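Local coordinates for protein alpha-glucosidase (Bacteroides thetaiotaomicron, PDB 5XFM) that hydrolyses beta-L-arabinopyranosides and alpha-galactosides as a bifunctional member of glycoside hydrolase family 97, with a calcium ion bound in the protein, at residues A[208-213]-A[260-265]; A[217-222]-A[234-239]. The protein carries 1 engineered substitution. All blocks are in the same frame, centred on the assembly; numbering follows the deposited sequence.

Interaction 1 of 2, residues A[208-213]-A[260-265]; sequences LVSETG and WRTITV
From Leu-208 opposite Thr-264 to Thr-212 opposite Trp-260, two neighbouring antiparallel strands run at 150° to each other, with their axes approaching to 4.5 Å. Hydrogen-bonded pairs at Leu-208/Thr-264, Ser-210/Thr-262 and Thr-212/Trp-260 each carry two N-H...O bonds, and the pairs between them, Val-209/Ile-263 and Glu-211/Arg-261, are non-hydrogen-bonded. Leu-208, Ser-210, Thr-212, Trp-260, Thr-262 and Thr-264 share one face of the sheet. There a water bridges three oxygens, giving hydrogens to Leu-208 O and to Thr-264 OG1, and lying 2.8 Å from Thr-262 OG1. Leu-208 O thus receives both this water and the amide of Thr-264, while Thr-264 OG1 has a further partner in Asp-121. At the other end of the face, Thr-212 CG2 touches both Trp-260 CB, at 3.8 Å, and Thr-262 CG2, at 3.9 Å. This methyl stands between the backbone N and the carbonyl carbon, while OG1, anti to the backbone N (chi1 -172°), bonds to the carbonyl of Pro-278. The indole meets Thr-212 O at its rim, in plane, with CD1 3.8 Å away. On the opposite face Glu-211 and Arg-261 lie side by side, pointing the same way, with carboxylate and guanidinium planes 43° apart. Glu-211 OE1 and Arg-261 NH1 form a salt bridge whose hydrogen-bond geometry is weak. Each charge has a second partner, Arg-439 for Glu-211 OE2 and Glu-142 for Arg-261 NH2. The strands lie in the middle of a large antiparallel sheet of the N-terminal beta-sandwich, flanked by strands 197-200 and 121-128, while Val-209 and Ile-263 pack on Phe-146 of strand 136-147 in the facing sheet.

Interaction 2 of 2, residues A[217-222]-A[234-239]; sequences RYCGSR and VAFPMA
Arg-222 O accepts the amide of Ala-235 at 2.9 Å in an almost straight bond (177°), and the CA-H of Val-234 also points to it; Arg-222 N returns a bond to Ala-235 O. This is the one antiparallel pair between 217-222 and 234-239; before it the chains stay close without pairing, Gly-220 O lying against Pro-237 CD. The Arg-222 side chain is extended from CG to NE, and a turn at chi4 (-86°) sets CZ. Ala-235 CB sits 4.0 Å above the centre of one guanidinium face. NH1 makes a weak hydrogen bond to Phe-236 O at 2.7 Å, NE binds the carbonyl of His-191, and Met-238 CG lies 3.6 Å from NH2. An alanine here would probably leave the carbonyls of Phe-236 and His-191 without these donors and open a gap beside Ala-235 and Met-238. The Phe-236 ring carries Cys-219 SG over one face, 4.1 Å from its centroid, a sulfur-aromatic contact, with Ser-221 OG at its edge. The Tyr-218 ring plane is turned 84° from it, with Tyr-218 OH 3.6 Å from Phe-236 CZ and bonded to Glu-142. Strand 231-235 lies between the short strand 222-223 and strand 136-147, and Tyr-218 reaches over to strand 256-266.

Interaction 2 is nested within the chain segment that interaction 1 closes, and their centres lie about 15 Å apart. They touch through Glu-211, whose OE2 is 2.6 Å from Ser-221 N, a probable hydrogen bond, and through Arg-261, whose NH2 packs 3.7 Å from Tyr-218 CE2. Two outside residues serve both: Glu-142 OE2 is shared by Arg-261 and the Tyr-218 hydroxyl, and Arg-439 bonds to Glu-211 and to Ser-221 O. Arg-439 lies in the glycoside hydrolase 97 TIM-barrel region, so its bonds run from the N-terminal beta-sandwich to the barrel, consistent with a place at the interface of the two. None of the four segments supplies a ligand to the calcium ion, which is bound by Glu-174, Glu-452 and Glu-458.

Interaction 1 of 2, residues A[208-213]-A[260-265]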
loop_
_atom_site.group_PDB
_atom_site.type_symbol
_atom_site.label_atom_id
_atom_site.label_comp_id
_atom_site.label_asym_id
_atom_site.label_seq_id
_atom_site.Cartn_x
_atom_site.Cartn_y
_atom_site.Cartn_z
ATOM N N LEU A 208 10.613 2.130 -9.308
ATOM C CA LEU A 208 9.537 1.381 -8.665
ATOM C C LEU A 208 8.439 1.022 -9.665
ATOM O O LEU A 208 7.804 1.905 -10.246
ATOM C CB LEU A 208 8.935 2.186 -7.521
ATOM C CG LEU A 208 7.839 1.488 -6.712
ATOM C CD1 LEU A 208 8.402 0.413 -5.770
ATOM C CD2 LEU A 208 6.999 2.509 -5.957
ATOM N N VAL A 209 8.221 -0.272 -9.862
ATOM C CA VAL A 209 7.208 -0.770 -10.791
ATOM C C VAL A 209 5.930 -1.159 -10.050
ATOM O O VAL A 209 5.978 -1.911 -9.078
ATOM C CB VAL A 209 7.736 -1.986 -11.581
ATOM C CG1 VAL A 209 6.637 -2.636 -12.392
ATOM C CG2 VAL A 209 8.908 -1.570 -12.470
ATOM N N SER A 210 4.788 -0.640 -10.490
ATOM C CA SER A 210 3.523 -1.039 -9.879
ATOM C C SER A 210 2.371 -0.946 -10.871
ATOM O O SER A 210 2.588 -0.876 -12.075
ATOM C CB SER A 210 3.226 -0.186 -8.646
ATOM O OG SER A 210 2.294 -0.837 -7.799
ATOM N N GLU A 211 1.145 -0.967 -10.366
ATOM C CA GLU A 211 -0.016 -0.760 -11.222
ATOM C C GLU A 211 -1.128 -0.098 -10.420
ATOM O O GLU A 211 -1.228 -0.285 -9.201
ATOM C CB GLU A 211 -0.501 -2.084 -11.823
ATOM C CG GLU A 211 -1.310 -2.936 -10.862
ATOM C CD GLU A 211 -1.837 -4.210 -11.490
ATOM O OE1 GLU A 211 -2.018 -4.239 -12.724
ATOM O OE2 GLU A 211 -2.065 -5.184 -10.735
ATOM N N THR A 212 -1.969 0.671 -11.103
ATOM C CA THR A 212 -3.087 1.320 -10.429
ATOM C C THR A 212 -4.335 1.368 -11.302
ATOM O O THR A 212 -4.267 1.180 -12.523
ATOM C CB THR A 212 -2.718 2.750 -9.999
ATOM O OG1 THR A 212 -3.759 3.288 -9.176
ATOM C CG2 THR A 212 -2.519 3.637 -11.221
ATOM N N GLY A 213 -5.474 1.645 -10.671
ATOM C CA GLY A 213 -6.734 1.722 -11.378
ATOM C C GLY A 213 -7.283 0.351 -11.704
ATOM O O GLY A 213 -7.996 0.175 -12.690
ATOM N N TRP A 260 -3.488 0.967 -15.324
ATOM C CA TRP A 260 -2.251 1.691 -15.566
ATOM C C TRP A 260 -1.048 0.916 -15.019
ATOM O O TRP A 260 -1.061 0.468 -13.875
ATOM C CB TRP A 260 -2.315 3.081 -14.934
ATOM C CG TRP A 260 -3.403 3.950 -15.506
ATOM C CD1 TRP A 260 -4.697 4.038 -15.066
ATOM C CD2 TRP A 260 -3.298 4.844 -16.623
ATOM N NE1 TRP A 260 -5.401 4.929 -15.840
ATOM C CE2 TRP A 260 -4.566 5.443 -16.799
ATOM C CE3 TRP A 260 -2.258 5.204 -17.486
ATOM C CZ2 TRP A 260 -4.819 6.376 -17.804
ATOM C CZ3 TRP A 260 -2.514 6.133 -18.485
ATOM C CH2 TRP A 260 -3.785 6.705 -18.635
ATOM N N ARG A 261 -0.028 0.743 -15.851
ATOM C CA ARG A 261 1.272 0.238 -15.424
ATOM C C ARG A 261 2.102 1.448 -15.002
ATOM O O ARG A 261 2.184 2.422 -15.754
ATOM C CB ARG A 261 1.961 -0.477 -16.575
ATOM C CG ARG A 261 1.073 -1.443 -17.338
ATOM C CD ARG A 261 0.659 -2.589 -16.492
ATOM N NE ARG A 261 -0.372 -3.431 -17.096
ATOM C CZ ARG A 261 -1.396 -3.928 -16.406
ATOM N NH1 ARG A 261 -1.541 -3.630 -15.118
ATOM N NH2 ARG A 261 -2.295 -4.690 -17.005
ATOM N N THR A 262 2.733 1.400 -13.835
ATOM C CA THR A 262 3.411 2.589 -13.327
ATOM C C THR A 262 4.904 2.387 -13.080
ATOM O O THR A 262 5.337 1.373 -12.524
ATOM C CB THR A 262 2.764 3.085 -12.019
ATOM O OG1 THR A 262 3.047 2.162 -10.960
ATOM C CG2 THR A 262 1.243 3.216 -12.187
ATOM N N ILE A 263 5.680 3.385 -13.489
ATOM C CA ILE A 263 7.122 3.394 -13.310
ATOM C C ILE A 263 7.570 4.686 -12.630
ATOM O O ILE A 263 7.535 5.755 -13.233
ATOM C CB ILE A 263 7.858 3.269 -14.650
ATOM C CG1 ILE A 263 7.266 2.139 -15.493
ATOM C CG2 ILE A 263 9.352 3.075 -14.427
ATOM C CD1 ILE A 263 7.804 2.099 -16.915
ATOM N N THR A 264 7.967 4.595 -11.367
ATOM C CA THR A 264 8.463 5.759 -10.649
ATOM C C THR A 264 9.982 5.739 -10.701
ATOM O O THR A 264 10.610 4.834 -10.174
ATOM C CB THR A 264 7.984 5.766 -9.188
ATOM O OG1 THR A 264 6.554 5.774 -9.158
ATOM C CG2 THR A 264 8.519 6.981 -8.442
ATOM N N VAL A 265 10.583 6.722 -11.348
ATOM C CA VAL A 265 12.015 6.646 -11.621
ATOM C C VAL A 265 12.705 7.926 -11.160
ATOM O O VAL A 265 12.144 9.013 -11.271
ATOM C CB VAL A 265 12.274 6.361 -13.118
ATOM C CG1 VAL A 265 11.298 7.128 -13.978
ATOM C CG2 VAL A 265 13.727 6.662 -13.511
HETATM O O HOH W 1 5.342 3.349 -9.770
#

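Interaction 2 of 2, residues A[217-222]-A[234-239]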
loop_
_atom_site.group_PDB
_atom_site.type_symbol
_atom_site.label_atom_id
_atom_site.label_comp_id
_atom_site.label_asym_id
_atom_site.label_seq_id
_atom_site.Cartn_x
_atom_site.Cartn_y
_atom_site.Cartn_z
ATOM N N ARG A 217 -13.219 -4.303 -13.582
ATOM C CA ARG A 217 -13.059 -4.510 -15.021
ATOM C C ARG A 217 -11.768 -5.242 -15.408
ATOM O O ARG A 217 -11.495 -5.435 -16.586
ATOM C CB ARG A 217 -13.141 -3.167 -15.754
ATOM C CG ARG A 217 -14.577 -2.671 -15.929
ATOM C CD ARG A 217 -14.655 -1.193 -16.270
ATOM N NE ARG A 217 -14.171 -0.350 -15.180
ATOM C CZ ARG A 217 -13.800 0.921 -15.322
ATOM N NH1 ARG A 217 -13.852 1.503 -16.517
ATOM N NH2 ARG A 217 -13.373 1.610 -14.271
ATOM N N TYR A 218 -10.986 -5.677 -14.426
ATOM C CA TYR A 218 -9.753 -6.390 -14.739
ATOM C C TYR A 218 -9.346 -7.291 -13.581
ATOM O O TYR A 218 -10.034 -7.369 -12.565
ATOM C CB TYR A 218 -8.631 -5.399 -15.047
ATOM C CG TYR A 218 -7.684 -5.783 -16.175
ATOM C CD1 TYR A 218 -8.055 -5.616 -17.506
ATOM C CD2 TYR A 218 -6.401 -6.249 -15.908
ATOM C CE1 TYR A 218 -7.193 -5.926 -18.543
ATOM C CE2 TYR A 218 -5.523 -6.565 -16.944
ATOM C CZ TYR A 218 -5.926 -6.401 -18.261
ATOM O OH TYR A 218 -5.067 -6.710 -19.295
ATOM N N CYS A 219 -8.215 -7.963 -13.745
ATOM C CA CYS A 219 -7.624 -8.745 -12.673
ATOM C C CYS A 219 -6.488 -7.939 -12.057
ATOM O O CYS A 219 -6.000 -6.988 -12.665
ATOM C CB CYS A 219 -7.106 -10.080 -13.208
ATOM S SG CYS A 219 -5.840 -9.885 -14.493
ATOM N N GLY A 220 -6.074 -8.311 -10.851
ATOM C CA GLY A 220 -4.862 -7.758 -10.273
ATOM C C GLY A 220 -3.684 -8.461 -10.919
ATOM O O GLY A 220 -3.756 -9.656 -11.192
ATOM N N SER A 221 -2.607 -7.733 -11.192
ATOM C CA SER A 221 -1.449 -8.356 -11.823
ATOM C C SER A 221 -0.225 -8.315 -10.917
ATOM O O SER A 221 -0.241 -7.687 -9.856
ATOM C CB SER A 221 -1.139 -7.686 -13.163
ATOM O OG SER A 221 -2.086 -8.064 -14.146
ATOM N N ARG A 222 0.835 -8.985 -11.353
ATOM C CA ARG A 222 2.074 -9.062 -10.587
ATOM C C ARG A 222 3.250 -9.191 -11.554
ATOM O O ARG A 222 3.053 -9.181 -12.771
ATOM C CB ARG A 222 2.050 -10.250 -9.635
ATOM C CG ARG A 222 2.236 -11.561 -10.354
ATOM C CD ARG A 222 2.115 -12.741 -9.443
ATOM N NE ARG A 222 2.339 -13.967 -10.193
ATOM C CZ ARG A 222 1.391 -14.611 -10.853
ATOM N NH1 ARG A 222 0.157 -14.135 -10.856
ATOM N NH2 ARG A 222 1.682 -15.719 -11.520
ATOM N N VAL A 234 4.552 -8.744 -16.940
ATOM C CA VAL A 234 3.278 -8.657 -16.251
ATOM C C VAL A 234 2.568 -10.005 -16.325
ATOM O O VAL A 234 2.301 -10.517 -17.414
ATOM C CB VAL A 234 2.382 -7.568 -16.858
ATOM C CG1 VAL A 234 0.974 -7.630 -16.239
ATOM C CG2 VAL A 234 3.014 -6.197 -16.653
ATOM N N ALA A 235 2.295 -10.593 -15.166
ATOM C CA ALA A 235 1.641 -11.890 -15.110
ATOM C C ALA A 235 0.246 -11.767 -14.514
ATOM O O ALA A 235 0.029 -10.983 -13.587
ATOM C CB ALA A 235 2.482 -12.875 -14.297
ATOM N N PHE A 236 -0.691 -12.557 -15.036
ATOM C CA PHE A 236 -2.056 -12.582 -14.528
ATOM C C PHE A 236 -2.136 -13.580 -13.365
ATOM O O PHE A 236 -1.207 -14.369 -13.172
ATOM C CB PHE A 236 -3.032 -12.954 -15.651
ATOM C CG PHE A 236 -3.229 -11.868 -16.668
ATOM C CD1 PHE A 236 -2.796 -10.573 -16.419
ATOM C CD2 PHE A 236 -3.824 -12.149 -17.892
ATOM C CE1 PHE A 236 -2.965 -9.577 -17.362
ATOM C CE2 PHE A 236 -3.995 -11.155 -18.839
ATOM C CZ PHE A 236 -3.565 -9.868 -18.572
ATOM N N PRO A 237 -3.235 -13.550 -12.581
ATOM C CA PRO A 237 -3.319 -14.459 -11.428
ATOM C C PRO A 237 -3.237 -15.939 -11.797
ATOM O O PRO A 237 -3.524 -16.322 -12.933
ATOM C CB PRO A 237 -4.689 -14.128 -10.809
ATOM C CG PRO A 237 -5.415 -13.301 -11.830
ATOM C CD PRO A 237 -4.362 -12.601 -12.616
ATOM N N MET A 238 -2.825 -16.760 -10.834
ATOM C CA MET A 238 -2.734 -18.198 -11.032
ATOM C C MET A 238 -4.114 -18.854 -10.996
ATOM O O MET A 238 -4.988 -18.425 -10.253
ATOM C CB MET A 238 -1.818 -18.810 -9.973
ATOM C CG MET A 238 -0.433 -18.183 -9.960
ATOM S SD MET A 238 0.486 -18.548 -8.461
ATOM C CE MET A 238 -0.515 -17.711 -7.237
ATOM N N ALA A 239 -4.293 -19.894 -11.804
ATOM C CA ALA A 239 -5.562 -20.586 -11.911
ATOM C C ALA A 239 -5.999 -21.199 -10.581
ATOM O O ALA A 239 -7.190 -21.295 -10.291
ATOM C CB ALA A 239 -5.474 -21.666 -12.988
#